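Local coordinates for leucine aminopeptidase 2 (Saccharomyces cerevisiae, PDB 2XQ0), which cleaves di- and tripeptides preferentially as a zinc aminopeptidase of the M1 family and also shows low epoxide hydrolase activity in vitro, at residues H301-H305 and N323-V328; E251-F255 and I414-K419; V79-G83 and N111-N115; K85-Q89 and L101-N105; K139-S144 and G208-L214. One frame throughout, in Å; residues are numbered along the deposited sequence. Where two conformers were deposited one is given.

Overall arrangement
From the N terminus, the chain first meets the large mixed sheet of the N-terminal region. There contact 3 joins strands 74-81 and 111-120, closing a loop within which contact 4, the hairpin of strands 84-90 and 101-104, is nested; the two touch where strands 74-81 and 84-90 run side by side. Contact 5 follows in series, pairing strands 141-144 and 209-211 in a separate four-stranded sheet. The catalytic region comes next: contact 2 ties the end of helix 243-253 to helix 407-420 across 159 residues, and contact 1, the zinc site on helices 297-311 and 321-339, is nested inside that loop. W326 of contact 1 packs on I414, Y417 and F418 of contact 2.

Contact 1 of 5, residues H301-H305 and N323-V328; sequences HELAH and NEGWTV. With ZN (zinc ion), chain C; BES (2-(3-amino-2-hydroxy-4-phenyl-butyrylamino)-4-methyl-pentanoic acid), chain B.
T327 lays its methyl CG2 over the faces of two imidazoles, 3.4 Å from the ring centroid of H301 and 3.7 Å from that of H305, a pair of CH-pi contacts. Both segments are helical, with axes 9.0 Å apart at closest approach and N-to-C directions at 119°; A304 and T327 lie nearest in register, CA to CA 5.5 Å. The small A304 permits this approach, its CB 4.0 Å from T327 O. T327 takes chi1 m and donates OG1 to N323 O one turn back (2.9 Å), OG1 being also hydrogen-bonded to S308 OG, so its methyl is left to meet the rings. H301 (chi1 t) and H305 (chi1 -91°), one turn apart, bring NE2 to the zinc at 2.2 Å and 2.0 Å; E324, m at chi1 and chi2, adds OE1 at 2.2 Å. Bestatin completes five-coordination through its O2 and O3, each 2.4 Å from ZN. H301 ND1 is hydrogen-bonded to E331 and H305 ND1 to S308 O, which orients the rings. This is the HExxH zinc motif of M1 peptidases, with its third protein ligand on the following helix. E302, the proton acceptor, holds OE2 3.2 Å from bestatin O2. Counting protein ligands alone, two presumably neutral imidazoles and one carboxylate would leave the site net positive, consistent with polarising a bound oxygen beside a general base.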
# COMPACT_ATOMS: atom_id res chain seq x y z
N HIS A 301 7.86 3.12 5.29
CA HIS A 301 6.72 3.54 4.48
C HIS A 301 5.43 3.64 5.29
O HIS A 301 4.83 4.69 5.37
CB HIS A 301 6.51 2.61 3.28
CG HIS A 301 5.48 3.11 2.31
ND1 HIS A 301 5.79 3.93 1.26
CD2 HIS A 301 4.14 2.95 2.29
CE1 HIS A 301 4.68 4.25 0.60
NE2 HIS A 301 3.66 3.67 1.21
N GLU A 302 4.99 2.54 5.89
CA GLU A 302 3.75 2.56 6.67
C GLU A 302 3.87 3.55 7.82
O GLU A 302 2.89 4.19 8.20
CB GLU A 302 3.45 1.18 7.26
CG GLU A 302 3.52 0.02 6.27
CD GLU A 302 2.60 0.21 5.10
OE1 GLU A 302 2.82 -0.46 4.07
OE2 GLU A 302 1.66 1.03 5.20
N LEU A 303 5.06 3.67 8.39
CA LEU A 303 5.26 4.62 9.48
C LEU A 303 5.05 6.06 9.01
O LEU A 303 4.46 6.86 9.71
CB LEU A 303 6.67 4.51 10.02
CG LEU A 303 7.09 5.63 10.98
CD1 LEU A 303 6.25 5.57 12.24
CD2 LEU A 303 8.58 5.47 11.31
N ALA A 304 5.58 6.41 7.84
CA ALA A 304 5.42 7.78 7.34
C ALA A 304 3.95 8.13 7.10
O ALA A 304 3.53 9.28 7.28
CB ALA A 304 6.25 8.01 6.09
N HIS A 305 3.14 7.13 6.74
CA HIS A 305 1.70 7.32 6.57
C HIS A 305 1.05 7.92 7.82
O HIS A 305 0.04 8.63 7.74
CB HIS A 305 1.00 6.00 6.23
CG HIS A 305 0.90 5.74 4.77
ND1 HIS A 305 0.34 6.64 3.89
CD2 HIS A 305 1.27 4.66 4.03
CE1 HIS A 305 0.39 6.15 2.67
NE2 HIS A 305 0.95 4.95 2.73
N ASN A 323 -1.42 11.53 -0.54
CA ASN A 323 -1.12 10.46 0.40
C ASN A 323 0.18 9.79 -0.02
O ASN A 323 1.21 9.95 0.64
CB ASN A 323 -2.24 9.41 0.46
CG ASN A 323 -3.41 9.81 1.37
OD1 ASN A 323 -3.70 10.99 1.55
ND2 ASN A 323 -4.08 8.81 1.93
N GLU A 324 0.15 9.06 -1.13
CA GLU A 324 1.27 8.18 -1.48
C GLU A 324 2.55 8.91 -1.92
O GLU A 324 3.64 8.43 -1.66
CB GLU A 324 0.85 7.16 -2.54
CG GLU A 324 -0.23 6.17 -2.07
CD GLU A 324 0.19 5.32 -0.88
OE1 GLU A 324 1.40 5.23 -0.57
OE2 GLU A 324 -0.70 4.71 -0.24
N GLY A 325 2.42 10.05 -2.58
CA GLY A 325 3.59 10.82 -3.00
C GLY A 325 4.34 11.40 -1.82
O GLY A 325 5.57 11.28 -1.69
N TRP A 326 3.60 12.02 -0.92
CA TRP A 326 4.22 12.47 0.33
C TRP A 326 4.87 11.30 1.09
O TRP A 326 6.03 11.41 1.53
CB TRP A 326 3.16 13.16 1.21
CG TRP A 326 3.12 14.64 0.98
CD1 TRP A 326 2.12 15.36 0.39
CD2 TRP A 326 4.13 15.57 1.34
NE1 TRP A 326 2.45 16.69 0.37
CE2 TRP A 326 3.68 16.85 0.95
CE3 TRP A 326 5.37 15.46 1.96
CZ2 TRP A 326 4.43 18.00 1.15
CZ3 TRP A 326 6.13 16.61 2.16
CH2 TRP A 326 5.65 17.86 1.76
N THR A 327 4.13 10.20 1.26
CA THR A 327 4.66 9.04 1.99
C THR A 327 5.99 8.55 1.41
O THR A 327 6.93 8.31 2.16
CB THR A 327 3.64 7.89 2.07
OG1 THR A 327 2.46 8.37 2.72
CG2 THR A 327 4.22 6.66 2.83
N VAL A 328 6.06 8.40 0.10
CA VAL A 328 7.27 7.91 -0.54
C VAL A 328 8.39 8.93 -0.30
O VAL A 328 9.53 8.56 -0.03
CB VAL A 328 7.06 7.63 -2.08
CG1 VAL A 328 8.40 7.26 -2.76
CG2 VAL A 328 6.05 6.49 -2.31
ZN ZN C . 1.46 3.78 1.13
N2 BES B . -2.17 1.17 1.80
C1 BES B . -1.14 1.08 0.78
C6 BES B . -1.43 -0.08 -0.17
C7 BES B . -2.72 0.17 -0.92
C8 BES B . -2.96 1.41 -1.49
C12 BES B . -3.68 -0.83 -1.01
C9 BES B . -4.15 1.65 -2.17
C11 BES B . -4.88 -0.59 -1.69
C10 BES B . -5.11 0.65 -2.27
C2 BES B . 0.25 0.91 1.41
O2 BES B . 0.62 1.94 2.34
C3 BES B . 1.24 0.88 0.29
O3 BES B . 1.53 1.89 -0.35
N1 BES B . 1.69 -0.36 0.11
C4 BES B . 2.65 -0.83 -0.87
C13 BES B . 3.96 -0.85 -0.09
C14 BES B . 5.08 -0.09 -0.78
C15 BES B . 6.15 0.31 0.23
C16 BES B . 4.56 1.13 -1.53
C5 BES B . 2.26 -2.23 -1.21
O1 BES B . 2.58 -2.70 -2.33
O4 BES B . 1.61 -2.89 -0.36

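Contact 2 of 5, residues E251-F255 and I414-K419; sequences EKIIF and IRHYFK
F255 and R415 bury the most surface here, 87 and 76 Å², followed by I254 with 61 Å². The contact joins the C-terminal end of helix 243-253 to helix 407-420 within the M1 peptidase domain. I254 is the first residue to leave helical angles (phi/psi -104/-103), and F255 is extended (-159/178), while 414-419 stays helical. I254 and R415 are nearest in register, CA to CA 5.4 Å. The long side chain of R415 reaches the carbonyls exposed where the helix finishes: NE donates to I253 O at 3.0 Å and weakly to I254 O at 3.3 Å, and NH1 adds weak bonds to I253 O (3.1 Å) and K252 O (3.2 Å). F255, chi1 p, points its CB toward the helix. K419 crosses one face of the F255 ring, with CE 3.9 Å and NZ 4.7 Å from the centroid, giving CH-pi and cation-pi contacts, while F255 CZ lies 3.9 Å from F418 CB. I254 packs CG2 at 4.2 Å from F418 CD2 and CG1 at 4.5 Å from I414 CG2, on the buried side near W307 of helix 297-311. Positive groups thus meet carbonyl oxygens and a pi face: R415 supplies donors, mostly through weak bonds, to carbonyls at the helix end, and K419 keeps its charge at the surface.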
# COMPACT_ATOMS: atom_id res chain seq x y z
N GLU A 251 10.10 11.59 13.53
CA GLU A 251 9.73 12.66 14.44
C GLU A 251 10.66 13.88 14.34
O GLU A 251 10.22 15.00 14.49
CB GLU A 251 9.70 12.15 15.88
CG GLU A 251 8.50 11.27 16.23
CD GLU A 251 8.52 10.79 17.69
OE1 GLU A 251 9.59 10.31 18.16
OE2 GLU A 251 7.48 10.87 18.37
N LYS A 252 11.94 13.64 14.09
CA LYS A 252 12.90 14.74 13.96
C LYS A 252 12.66 15.49 12.66
O LYS A 252 12.78 16.71 12.61
CB LYS A 252 14.34 14.21 14.02
CG LYS A 252 15.39 15.29 13.82
CD LYS A 252 16.81 14.80 14.09
CE LYS A 252 17.80 15.97 14.07
NZ LYS A 252 19.20 15.53 13.85
N ILE A 253 12.34 14.76 11.59
CA ILE A 253 12.11 15.40 10.30
C ILE A 253 10.80 16.19 10.35
O ILE A 253 10.73 17.35 9.90
CB ILE A 253 12.06 14.37 9.15
CG1 ILE A 253 13.45 13.76 8.91
CG2 ILE A 253 11.52 15.01 7.87
CD1 ILE A 253 13.42 12.32 8.38
N ILE A 254 9.77 15.59 10.93
CA ILE A 254 8.46 16.23 11.00
C ILE A 254 8.21 16.76 12.41
O ILE A 254 8.75 17.79 12.79
CB ILE A 254 7.35 15.27 10.55
CG1 ILE A 254 7.83 14.49 9.31
CG2 ILE A 254 6.05 16.02 10.23
CD1 ILE A 254 6.83 13.43 8.84
N PHE A 255 7.40 16.05 13.19
CA PHE A 255 7.23 16.39 14.60
C PHE A 255 6.71 15.18 15.38
O PHE A 255 6.45 14.14 14.79
CB PHE A 255 6.33 17.62 14.79
CG PHE A 255 5.04 17.55 14.03
CD1 PHE A 255 4.75 18.49 13.04
CD2 PHE A 255 4.09 16.58 14.32
CE1 PHE A 255 3.54 18.45 12.34
CE2 PHE A 255 2.89 16.53 13.61
CZ PHE A 255 2.61 17.46 12.63
N ILE A 414 7.28 21.49 5.42
CA ILE A 414 6.74 20.17 5.75
C ILE A 414 6.03 20.19 7.11
O ILE A 414 4.91 19.71 7.26
CB ILE A 414 7.87 19.14 5.75
CG1 ILE A 414 8.41 18.96 4.32
CG2 ILE A 414 7.42 17.81 6.33
CD1 ILE A 414 9.54 17.95 4.25
N ARG A 415 6.70 20.75 8.11
CA ARG A 415 6.09 20.87 9.43
C ARG A 415 4.84 21.74 9.40
O ARG A 415 3.87 21.45 10.09
CB ARG A 415 7.09 21.45 10.42
CG ARG A 415 8.10 20.43 10.91
CD ARG A 415 9.42 21.08 11.24
NE ARG A 415 10.49 20.10 11.14
CZ ARG A 415 11.78 20.41 11.08
NH1 ARG A 415 12.68 19.45 10.99
NH2 ARG A 415 12.15 21.69 11.10
N HIS A 416 4.88 22.82 8.63
CA HIS A 416 3.77 23.76 8.58
C HIS A 416 2.56 23.06 7.97
O HIS A 416 1.45 23.11 8.50
CB HIS A 416 4.14 24.99 7.76
CG HIS A 416 3.03 25.97 7.61
ND1 HIS A 416 2.24 26.05 6.48
CD2 HIS A 416 2.56 26.92 8.46
CE1 HIS A 416 1.35 27.01 6.64
NE2 HIS A 416 1.52 27.55 7.83
N TYR A 417 2.82 22.42 6.83
CA TYR A 417 1.81 21.66 6.10
C TYR A 417 1.12 20.62 6.98
O TYR A 417 -0.10 20.64 7.09
CB TYR A 417 2.46 21.00 4.87
CG TYR A 417 1.57 20.04 4.10
CD1 TYR A 417 0.57 20.52 3.26
CD2 TYR A 417 1.75 18.67 4.18
CE1 TYR A 417 -0.25 19.65 2.53
CE2 TYR A 417 0.93 17.79 3.47
CZ TYR A 417 -0.07 18.29 2.64
OH TYR A 417 -0.89 17.44 1.91
N PHE A 418 1.88 19.73 7.62
CA PHE A 418 1.24 18.67 8.41
C PHE A 418 0.55 19.21 9.66
O PHE A 418 -0.43 18.63 10.13
CB PHE A 418 2.21 17.50 8.71
CG PHE A 418 2.55 16.69 7.48
CD1 PHE A 418 1.64 15.79 6.97
CD2 PHE A 418 3.74 16.90 6.80
CE1 PHE A 418 1.92 15.08 5.81
CE2 PHE A 418 4.04 16.18 5.66
CZ PHE A 418 3.13 15.27 5.16
N LYS A 419 1.02 20.34 10.18
CA LYS A 419 0.32 20.97 11.30
C LYS A 419 -1.00 21.63 10.85
O LYS A 419 -2.02 21.50 11.52
CB LYS A 419 1.20 22.01 11.99
CG LYS A 419 1.97 21.46 13.19
CD LYS A 419 1.03 20.88 14.24
CE LYS A 419 1.78 20.17 15.36
NZ LYS A 419 0.84 19.61 16.36

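Contact 3 of 5, residues V79-G83 and N111-N115; sequences VHIDG and NFTLN
L114 and I81 form the apolar centre, an antiparallel non-hydrogen-bonded pair with CA atoms 4.7 Å apart and side chains on one face of the sheet. L114 (chi1 t, chi2 p) sets CD1 3.8 Å from I81 CG1 and 3.6 Å from V79 CG1, while I81 CG2 meets F112 CD1 at 3.9 Å. Apolar residues suit this buried face, which I103 of strand 101-104 also covers by packing on V79, I81 and L114. Strands 74-81 and 111-120, neighbours in the large mixed sheet of the N-terminal domain, run here at 170°, with axes 4.8 Å apart. Next along the ladder, H80 and N115 make the hydrogen-bonded pair: H80 N to N115 O and N115 N to H80 O, both 2.8 Å. Their side chains lie on the other face, where N115 ND2 is hydrogen-bonded to T51 of strand 45-56. At the end the first strand turns away. D82 adopts positive phi (50/48) yet still gives its N to T113 O at 3.0 Å, and its carboxylate OD1 (chi1 m) accepts T113 N at 3.1 Å. G83, at phi 77, follows with a backbone that glycine favours. The aspartate side chain therefore replaces the main-chain acceptor that the departing strand no longer offers, prolonging the ladder by one bond.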
# COMPACT_ATOMS: atom_id res chain seq x y z
N VAL A 79 -32.73 -0.13 11.37
CA VAL A 79 -32.17 1.20 11.58
C VAL A 79 -32.98 1.97 12.62
O VAL A 79 -34.22 2.02 12.54
CB VAL A 79 -32.20 2.04 10.30
CG1 VAL A 79 -31.59 3.41 10.57
CG2 VAL A 79 -31.47 1.32 9.16
N HIS A 80 -32.29 2.58 13.58
CA HIS A 80 -32.93 3.41 14.59
C HIS A 80 -32.27 4.78 14.63
O HIS A 80 -31.05 4.90 14.50
CB HIS A 80 -32.78 2.78 15.97
CG HIS A 80 -33.61 1.56 16.19
ND1 HIS A 80 -33.18 0.30 15.84
CD2 HIS A 80 -34.83 1.40 16.76
CE1 HIS A 80 -34.11 -0.59 16.16
NE2 HIS A 80 -35.12 0.06 16.72
N ILE A 81 -33.08 5.82 14.79
CA ILE A 81 -32.58 7.16 15.09
C ILE A 81 -33.16 7.62 16.43
O ILE A 81 -34.37 7.57 16.64
CB ILE A 81 -32.95 8.15 13.98
CG1 ILE A 81 -32.16 7.83 12.71
CG2 ILE A 81 -32.67 9.58 14.44
CD1 ILE A 81 -32.67 8.53 11.45
N ASP A 82 -32.29 8.02 17.35
CA ASP A 82 -32.73 8.42 18.67
C ASP A 82 -33.64 7.38 19.33
O ASP A 82 -34.70 7.71 19.85
CB ASP A 82 -33.43 9.78 18.60
CG ASP A 82 -32.47 10.89 18.25
OD1 ASP A 82 -31.24 10.66 18.35
OD2 ASP A 82 -32.93 11.99 17.89
N GLY A 83 -33.22 6.12 19.29
CA GLY A 83 -33.96 5.05 19.92
C GLY A 83 -35.19 4.57 19.17
O GLY A 83 -35.77 3.54 19.53
N ASN A 111 -28.45 17.63 16.09
CA ASN A 111 -27.62 16.56 16.63
C ASN A 111 -28.47 15.32 16.90
O ASN A 111 -29.53 15.42 17.53
CB ASN A 111 -26.92 16.99 17.92
CG ASN A 111 -25.77 17.93 17.67
OD1 ASN A 111 -24.60 17.55 17.77
ND2 ASN A 111 -26.08 19.18 17.34
N PHE A 112 -28.00 14.17 16.43
CA PHE A 112 -28.78 12.94 16.59
C PHE A 112 -27.90 11.70 16.54
O PHE A 112 -26.74 11.76 16.11
CB PHE A 112 -29.93 12.88 15.57
CG PHE A 112 -29.47 12.75 14.12
CD1 PHE A 112 -29.43 11.51 13.50
CD2 PHE A 112 -29.10 13.87 13.39
CE1 PHE A 112 -29.03 11.38 12.17
CE2 PHE A 112 -28.70 13.75 12.05
CZ PHE A 112 -28.66 12.50 11.44
N THR A 113 -28.44 10.59 17.01
CA THR A 113 -27.73 9.32 17.01
C THR A 113 -28.37 8.39 16.00
O THR A 113 -29.61 8.27 15.94
CB THR A 113 -27.77 8.68 18.40
OG1 THR A 113 -27.09 9.54 19.33
CG2 THR A 113 -27.10 7.32 18.39
N LEU A 114 -27.52 7.74 15.20
CA LEU A 114 -27.96 6.81 14.16
C LEU A 114 -27.39 5.42 14.40
O LEU A 114 -26.17 5.25 14.44
CB LEU A 114 -27.52 7.32 12.79
CG LEU A 114 -27.64 6.31 11.65
CD1 LEU A 114 -29.09 5.89 11.46
CD2 LEU A 114 -27.07 6.87 10.37
N ASN A 115 -28.26 4.44 14.59
CA ASN A 115 -27.83 3.06 14.78
C ASN A 115 -28.32 2.16 13.65
O ASN A 115 -29.50 2.15 13.31
CB ASN A 115 -28.29 2.51 16.13
CG ASN A 115 -27.79 1.09 16.39
OD1 ASN A 115 -28.48 0.11 16.09
ND2 ASN A 115 -26.60 0.97 16.94

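Contact 4 of 5, residues K85-Q89 and L101-N105; sequences KADFQ and LVINN
Main-chain hydrogen bonds define the register of this antiparallel hairpin. Q89 and V102 are the hydrogen-bonded pair, Q89 N to V102 O at 2.9 Å and V102 N to Q89 O at 2.8 Å, with CA atoms 5.2 Å apart; N104 N to D87 O, 3.0 Å, adds a third bond. Between them F88 and I103 form a non-hydrogen-bonded pair with CA atoms only 4.3 Å apart, and F88 CA makes a CA-H...O contact with V102 O at 3.1 Å. The backbone is extended, and the touching parts run 138° apart end to end. Apolar contacts gather on the face of F88 and I103: F88, chi1 p, brings CD1 3.7 Å from L101 CD1 and CB 4.0 Å from I103 CG1, while the small A86 sets CB 4.3 Å from I103 CG2. Water enters at the exposed end, accepting from D87 N at 3.2 Å and N104 ND2 at 2.7 Å, so it links D87 N to the side-chain amide of N104 beside the last direct bond; polar D87 and N104 suit that solvent-facing place. In the large mixed sheet of the N-terminal region, strand 84-90 is flanked on its other edge by 74-81, and 101-104 by the outermost strand 66-69, while L101 and I103 also touch strand 111-120.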
# COMPACT_ATOMS: atom_id res chain seq x y z
N LYS A 85 -37.36 3.40 15.62
CA LYS A 85 -37.23 2.76 14.32
C LYS A 85 -37.37 3.79 13.20
O LYS A 85 -38.28 4.62 13.22
CB LYS A 85 -38.26 1.64 14.16
CG LYS A 85 -37.91 0.56 13.13
CD LYS A 85 -36.81 -0.39 13.65
CE LYS A 85 -36.33 -1.36 12.56
NZ LYS A 85 -35.77 -0.66 11.35
N ALA A 86 -36.46 3.75 12.24
CA ALA A 86 -36.48 4.72 11.16
C ALA A 86 -36.67 4.04 9.81
O ALA A 86 -36.08 3.00 9.54
CB ALA A 86 -35.19 5.54 11.17
N ASP A 87 -37.51 4.63 8.97
CA ASP A 87 -37.74 4.07 7.64
C ASP A 87 -36.44 4.11 6.84
O ASP A 87 -35.70 5.09 6.90
CB ASP A 87 -38.83 4.86 6.91
CG ASP A 87 -40.22 4.56 7.46
OD1 ASP A 87 -40.39 3.54 8.16
OD2 ASP A 87 -41.16 5.35 7.16
N PHE A 88 -36.18 3.04 6.08
CA PHE A 88 -34.98 2.99 5.25
C PHE A 88 -35.21 2.08 4.05
O PHE A 88 -36.08 1.21 4.08
CB PHE A 88 -33.76 2.52 6.06
CG PHE A 88 -33.79 1.06 6.44
CD1 PHE A 88 -33.15 0.10 5.65
CD2 PHE A 88 -34.44 0.64 7.59
CE1 PHE A 88 -33.18 -1.25 5.99
CE2 PHE A 88 -34.48 -0.71 7.94
CZ PHE A 88 -33.85 -1.65 7.14
N GLN A 89 -34.43 2.29 3.00
CA GLN A 89 -34.51 1.49 1.78
C GLN A 89 -33.12 1.41 1.15
O GLN A 89 -32.41 2.41 1.04
CB GLN A 89 -35.51 2.10 0.80
CG GLN A 89 -35.55 1.44 -0.60
CD GLN A 89 -36.31 0.12 -0.62
OE1 GLN A 89 -35.83 -0.89 -1.13
NE2 GLN A 89 -37.51 0.13 -0.06
N LEU A 101 -27.70 3.26 0.73
CA LEU A 101 -28.68 3.02 1.78
C LEU A 101 -29.34 4.35 2.08
O LEU A 101 -28.66 5.32 2.39
CB LEU A 101 -27.99 2.49 3.04
CG LEU A 101 -28.79 2.56 4.34
CD1 LEU A 101 -30.05 1.66 4.29
CD2 LEU A 101 -27.90 2.16 5.53
N VAL A 102 -30.66 4.39 2.02
CA VAL A 102 -31.38 5.65 2.13
C VAL A 102 -32.22 5.62 3.40
O VAL A 102 -33.02 4.70 3.60
CB VAL A 102 -32.30 5.85 0.93
CG1 VAL A 102 -33.18 7.09 1.14
CG2 VAL A 102 -31.44 5.96 -0.35
N ILE A 103 -32.02 6.60 4.26
CA ILE A 103 -32.67 6.61 5.57
C ILE A 103 -33.44 7.90 5.75
O ILE A 103 -32.92 8.98 5.48
CB ILE A 103 -31.63 6.47 6.71
CG1 ILE A 103 -30.82 5.19 6.56
CG2 ILE A 103 -32.34 6.50 8.07
CD1 ILE A 103 -29.53 5.15 7.42
N ASN A 104 -34.68 7.79 6.19
CA ASN A 104 -35.49 8.96 6.47
C ASN A 104 -35.21 9.43 7.87
O ASN A 104 -35.46 8.70 8.82
CB ASN A 104 -36.98 8.60 6.35
CG ASN A 104 -37.88 9.65 6.96
OD1 ASN A 104 -37.71 10.85 6.74
ND2 ASN A 104 -38.86 9.21 7.74
N ASN A 105 -34.67 10.64 8.02
CA ASN A 105 -34.41 11.14 9.37
C ASN A 105 -35.41 12.21 9.82
O ASN A 105 -35.23 13.41 9.57
CB ASN A 105 -32.96 11.58 9.58
CG ASN A 105 -32.53 12.69 8.64
OD1 ASN A 105 -33.02 12.80 7.52
ND2 ASN A 105 -31.60 13.51 9.10
O HOH W 1 -39.31 7.20 9.46

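Contact 5 of 5, residues K139-S144 and G208-L214; sequences KPYVFS and GIASGDL
G212 sits almost fully extended (phi/psi 176/-167) beside the ring of Y141, its CA 3.8 Å from Y141 CD2; a CB here would clash with that ring, so glycine suits the place. D213 then centres an inverse gamma turn. Before it the strands pair antiparallel, at 174° with axes 4.7 Å apart. V142 and S211 are hydrogen-bonded, V142 N to S211 O and S211 N to V142 O, both 2.9 Å, and S144 N reaches I209 O at 3.0 Å. F143 faces A210 in a non-hydrogen-bonded pair, CA to CA 4.1 Å, which a small alanine allows. Y141 (chi1 t) sets CE2 3.8 Å from L214 CD2 and hydrogen-bonds N267 through OH. The ladder lies centrally in its four-stranded sheet, between strands 127-130 and 177-179, and leads into substrate-binding Q145-E147. At its ends other groups replace backbone partners: S144 OG (chi1 p) accepts I209 N at 3.1 Å, and water bridges P140 O (3.0 Å) to D213 N (2.9 Å), so side chain or water pairs polar groups where backbone-to-backbone bonds give out.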
# COMPACT_ATOMS: atom_id res chain seq x y z
N LYS A 139 -5.38 -22.73 13.42
CA LYS A 139 -6.68 -22.15 13.79
C LYS A 139 -7.17 -21.21 12.69
O LYS A 139 -6.39 -20.80 11.83
CB LYS A 139 -6.58 -21.43 15.14
CG LYS A 139 -6.27 -22.36 16.31
CD LYS A 139 -6.27 -21.59 17.63
CE LYS A 139 -5.65 -22.40 18.76
NZ LYS A 139 -5.51 -21.58 20.00
N PRO A 140 -8.48 -20.88 12.69
CA PRO A 140 -9.03 -20.00 11.66
C PRO A 140 -8.59 -18.56 11.87
O PRO A 140 -8.08 -18.21 12.93
CB PRO A 140 -10.55 -20.11 11.88
CG PRO A 140 -10.68 -20.42 13.32
CD PRO A 140 -9.51 -21.31 13.65
N TYR A 141 -8.82 -17.71 10.87
CA TYR A 141 -8.24 -16.37 10.87
C TYR A 141 -9.03 -15.53 9.90
O TYR A 141 -9.55 -16.03 8.91
CB TYR A 141 -6.78 -16.47 10.40
CG TYR A 141 -5.91 -15.23 10.60
CD1 TYR A 141 -5.94 -14.17 9.70
CD2 TYR A 141 -5.00 -15.17 11.64
CE1 TYR A 141 -5.12 -13.07 9.84
CE2 TYR A 141 -4.17 -14.08 11.80
CZ TYR A 141 -4.24 -13.03 10.90
OH TYR A 141 -3.42 -11.94 11.07
N VAL A 142 -9.13 -14.24 10.20
CA VAL A 142 -9.76 -13.32 9.27
C VAL A 142 -9.06 -11.98 9.39
O VAL A 142 -8.58 -11.62 10.46
CB VAL A 142 -11.25 -13.17 9.60
CG1 VAL A 142 -11.40 -12.66 11.04
CG2 VAL A 142 -11.97 -12.24 8.60
N PHE A 143 -8.97 -11.25 8.28
CA PHE A 143 -8.42 -9.89 8.33
C PHE A 143 -9.10 -9.05 7.27
O PHE A 143 -9.59 -9.59 6.28
CB PHE A 143 -6.90 -9.89 8.14
CG PHE A 143 -6.45 -10.32 6.77
CD1 PHE A 143 -6.32 -9.40 5.74
CD2 PHE A 143 -6.18 -11.65 6.51
CE1 PHE A 143 -5.91 -9.81 4.48
CE2 PHE A 143 -5.76 -12.06 5.26
CZ PHE A 143 -5.63 -11.15 4.25
N SER A 144 -9.10 -7.74 7.48
CA SER A 144 -9.69 -6.80 6.53
C SER A 144 -8.64 -6.05 5.72
O SER A 144 -7.45 -6.02 6.05
CB SER A 144 -10.52 -5.78 7.30
OG SER A 144 -9.65 -4.97 8.07
N GLY A 208 -9.08 -1.11 10.54
CA GLY A 208 -8.43 -2.39 10.37
C GLY A 208 -8.88 -3.35 11.46
O GLY A 208 -9.03 -2.95 12.62
N ILE A 209 -9.13 -4.59 11.07
CA ILE A 209 -9.46 -5.62 12.05
C ILE A 209 -8.85 -6.95 11.64
O ILE A 209 -8.82 -7.29 10.45
CB ILE A 209 -11.00 -5.78 12.20
CG1 ILE A 209 -11.33 -6.84 13.25
CG2 ILE A 209 -11.61 -6.19 10.88
CD1 ILE A 209 -12.79 -6.86 13.65
N ALA A 210 -8.35 -7.70 12.62
CA ALA A 210 -7.93 -9.08 12.35
C ALA A 210 -8.22 -9.93 13.58
O ALA A 210 -8.23 -9.42 14.70
CB ALA A 210 -6.47 -9.17 12.00
N SER A 211 -8.48 -11.21 13.36
CA SER A 211 -8.69 -12.09 14.49
C SER A 211 -8.19 -13.45 14.14
O SER A 211 -8.44 -13.96 13.04
CB SER A 211 -10.17 -12.15 14.86
OG SER A 211 -10.36 -13.02 15.98
N GLY A 212 -7.44 -14.02 15.07
CA GLY A 212 -6.94 -15.37 14.92
C GLY A 212 -6.06 -15.70 16.09
O GLY A 212 -6.05 -15.00 17.10
N ASP A 213 -5.31 -16.79 15.95
CA ASP A 213 -4.40 -17.22 17.01
C ASP A 213 -3.20 -16.30 17.02
O ASP A 213 -2.15 -16.61 16.46
CB ASP A 213 -3.98 -18.67 16.80
CG ASP A 213 -3.08 -19.17 17.90
OD1 ASP A 213 -3.03 -18.51 18.96
OD2 ASP A 213 -2.42 -20.22 17.71
N LEU A 214 -3.35 -15.17 17.69
CA LEU A 214 -2.32 -14.14 17.70
C LEU A 214 -1.65 -14.06 19.06
O LEU A 214 -2.32 -14.05 20.10
CB LEU A 214 -2.96 -12.79 17.39
CG LEU A 214 -3.56 -12.61 15.99
CD1 LEU A 214 -4.19 -11.24 15.85
CD2 LEU A 214 -2.49 -12.82 14.94
O HOH W 2 -5.12 -18.21 13.45